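Multiheme cytochrome cf (Carboxydothermus ferrireducens DSM 11255, PDB 6QVM) carries a chain of c-type hemes in the cell's S-layer and probably passes electrons through them to insoluble extracellular Fe(III). Local coordinates at residues S268-V273 with L280-K285. Numbering follows the deposited sequence.
Sequences SDVRYV and LLFVGK
R271 and Y272 both face V283 across an antiparallel beta hairpin, the arrangement of a classic beta bulge. The carbonyl oxygen of V283 takes R271 N at 2.6 Å, nearly in line with its C=O bond, and Y272 N more weakly at 3.3 Å; V283 N answers with a bond to Y272 O. Past the bulge, V273 and F282 form a non-hydrogen-bonded pair, their side chains running alongside each other on one face of the sheet. V273 CG2 touches the rim of the ring at F282 CE2, 3.6 Å away, while V273 CG1 stands above one face, displaced from the ring centre. V270 comes at the same ring from its edge, with CG1 near the ring plane and 3.8 Å from F282 CD2. W301, on strand 300-303 at one edge of this five-stranded sheet, meets the F282 ring as well. V273 CG1 also reaches L280 CD2, and V273 CA makes a CA-H...O contact with L281 O. On the face of Y272 and V283 the touch is slighter, CB against CB; the tyrosine ring turns off toward W310, its OH hydrogen-bonded to E342 OE2. L281 lines a heme c pocket. At the bulge end R271 bends at chi3 (-86°), which turns NE toward K285, and the guanidinium meets K285 O side-on: NE from above the carbonyl plane at 3.1 Å, NH1 on a lone pair at 2.9 Å.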
loop_
_atom_site.group_PDB
_atom_site.type_symbol
_atom_site.label_atom_id
_atom_site.label_comp_id
_atom_site.label_asym_id
_atom_site.label_seq_id
_atom_site.Cartn_x
_atom_site.Cartn_y
_atom_site.Cartn_z
ATOM N N SER A 268 -26.827 15.648 10.585
ATOM C CA SER A 268 -27.587 15.589 9.342
ATOM C C SER A 268 -27.255 16.730 8.385
ATOM O O SER A 268 -27.607 16.646 7.203
ATOM C CB SER A 268 -29.089 15.581 9.642
ATOM O OG SER A 268 -29.432 16.640 10.514
ATOM N N ASP A 269 -26.584 17.782 8.854
ATOM C CA ASP A 269 -26.055 18.790 7.943
ATOM C C ASP A 269 -24.757 18.346 7.283
ATOM O O ASP A 269 -24.311 18.991 6.327
ATOM C CB ASP A 269 -25.817 20.108 8.685
ATOM C CG ASP A 269 -27.022 20.547 9.498
ATOM O OD1 ASP A 269 -28.132 20.658 8.927
ATOM O OD2 ASP A 269 -26.854 20.763 10.718
ATOM N N VAL A 270 -24.151 17.263 7.766
ATOM C CA VAL A 270 -22.819 16.848 7.349
ATOM C C VAL A 270 -22.936 15.764 6.289
ATOM O O VAL A 270 -23.660 14.779 6.467
ATOM C CB VAL A 270 -21.988 16.359 8.545
ATOM C CG1 VAL A 270 -20.562 16.054 8.113
ATOM C CG2 VAL A 270 -22.003 17.396 9.651
ATOM N N ARG A 271 -22.217 15.946 5.187
ATOM C CA ARG A 271 -22.118 14.931 4.149
ATOM C C ARG A 271 -20.941 13.994 4.401
ATOM O O ARG A 271 -21.091 12.770 4.352
ATOM C CB ARG A 271 -21.979 15.612 2.787
ATOM C CG ARG A 271 -22.360 14.738 1.625
ATOM C CD ARG A 271 -22.170 15.452 0.323
ATOM N NE ARG A 271 -23.318 16.259 -0.079
ATOM C CZ ARG A 271 -24.417 15.760 -0.639
ATOM N NH1 ARG A 271 -25.412 16.554 -0.998
ATOM N NH2 ARG A 271 -24.512 14.462 -0.863
ATOM N N TYR A 272 -19.760 14.554 4.661
ATOM C CA TYR A 272 -18.562 13.765 4.898
ATOM C C TYR A 272 -17.757 14.367 6.039
ATOM O O TYR A 272 -17.822 15.569 6.301
ATOM C CB TYR A 272 -17.674 13.681 3.649
ATOM C CG TYR A 272 -18.233 12.801 2.561
ATOM C CD1 TYR A 272 -18.456 11.449 2.784
ATOM C CD2 TYR A 272 -18.539 13.320 1.310
ATOM C CE1 TYR A 272 -18.961 10.639 1.794
ATOM C CE2 TYR A 272 -19.053 12.517 0.312
ATOM C CZ TYR A 272 -19.258 11.176 0.559
ATOM O OH TYR A 272 -19.766 10.361 -0.423
ATOM N N VAL A 273 -16.989 13.514 6.714
ATOM C CA VAL A 273 -16.029 13.936 7.726
ATOM C C VAL A 273 -14.633 13.604 7.219
ATOM O O VAL A 273 -14.362 12.461 6.835
ATOM C CB VAL A 273 -16.291 13.255 9.079
ATOM C CG1 VAL A 273 -15.284 13.736 10.122
ATOM C CG2 VAL A 273 -17.718 13.508 9.535
ATOM N N LEU A 280 -10.850 16.425 12.981
ATOM C CA LEU A 280 -11.944 16.133 12.068
ATOM C C LEU A 280 -12.390 17.421 11.391
ATOM O O LEU A 280 -12.613 18.433 12.063
ATOM C CB LEU A 280 -13.122 15.504 12.814
ATOM C CG LEU A 280 -12.886 14.154 13.490
ATOM C CD1 LEU A 280 -14.188 13.634 14.079
ATOM C CD2 LEU A 280 -12.308 13.149 12.506
ATOM N N LEU A 281 -12.512 17.380 10.069
ATOM C CA LEU A 281 -13.149 18.435 9.295
ATOM C C LEU A 281 -14.479 17.916 8.768
ATOM O O LEU A 281 -14.663 16.709 8.591
ATOM C CB LEU A 281 -12.260 18.893 8.136
ATOM C CG LEU A 281 -10.911 19.527 8.482
ATOM C CD1 LEU A 281 -10.226 19.999 7.209
ATOM C CD2 LEU A 281 -11.062 20.680 9.463
ATOM N N PHE A 282 -15.409 18.831 8.524
ATOM C CA PHE A 282 -16.772 18.464 8.181
ATOM C C PHE A 282 -17.183 19.133 6.877
ATOM O O PHE A 282 -16.882 20.307 6.643
ATOM C CB PHE A 282 -17.727 18.821 9.325
ATOM C CG PHE A 282 -17.456 18.041 10.587
ATOM C CD1 PHE A 282 -16.461 18.445 11.465
ATOM C CD2 PHE A 282 -18.163 16.884 10.875
ATOM C CE1 PHE A 282 -16.193 17.728 12.611
ATOM C CE2 PHE A 282 -17.894 16.155 12.023
ATOM C CZ PHE A 282 -16.909 16.582 12.893
ATOM N N VAL A 283 -17.866 18.365 6.034
ATOM C CA VAL A 283 -18.186 18.756 4.668
ATOM C C VAL A 283 -19.702 18.812 4.530
ATOM O O VAL A 283 -20.389 17.805 4.741
ATOM C CB VAL A 283 -17.571 17.780 3.654
ATOM C CG1 VAL A 283 -18.061 18.086 2.250
ATOM C CG2 VAL A 283 -16.045 17.843 3.722
ATOM N N GLY A 284 -20.218 19.981 4.164
ATOM C CA GLY A 284 -21.645 20.190 4.096
ATOM C C GLY A 284 -22.300 19.517 2.904
ATOM O O GLY A 284 -21.655 18.922 2.042
ATOM N N LYS A 285 -23.629 19.637 2.855
ATOM C CA LYS A 285 -24.389 19.109 1.733
ATOM C C LYS A 285 -24.024 19.786 0.416
ATOM O O LYS A 285 -24.233 19.191 -0.646
ATOM C CB LYS A 285 -25.888 19.253 2.007
ATOM C CG LYS A 285 -26.381 18.420 3.176
ATOM C CD LYS A 285 -27.493 17.479 2.750
ATOM C CE LYS A 285 -27.709 16.380 3.785
ATOM N NZ LYS A 285 -26.597 15.392 3.773
HETATM O O HOH W 1 -24.863 21.609 4.988
#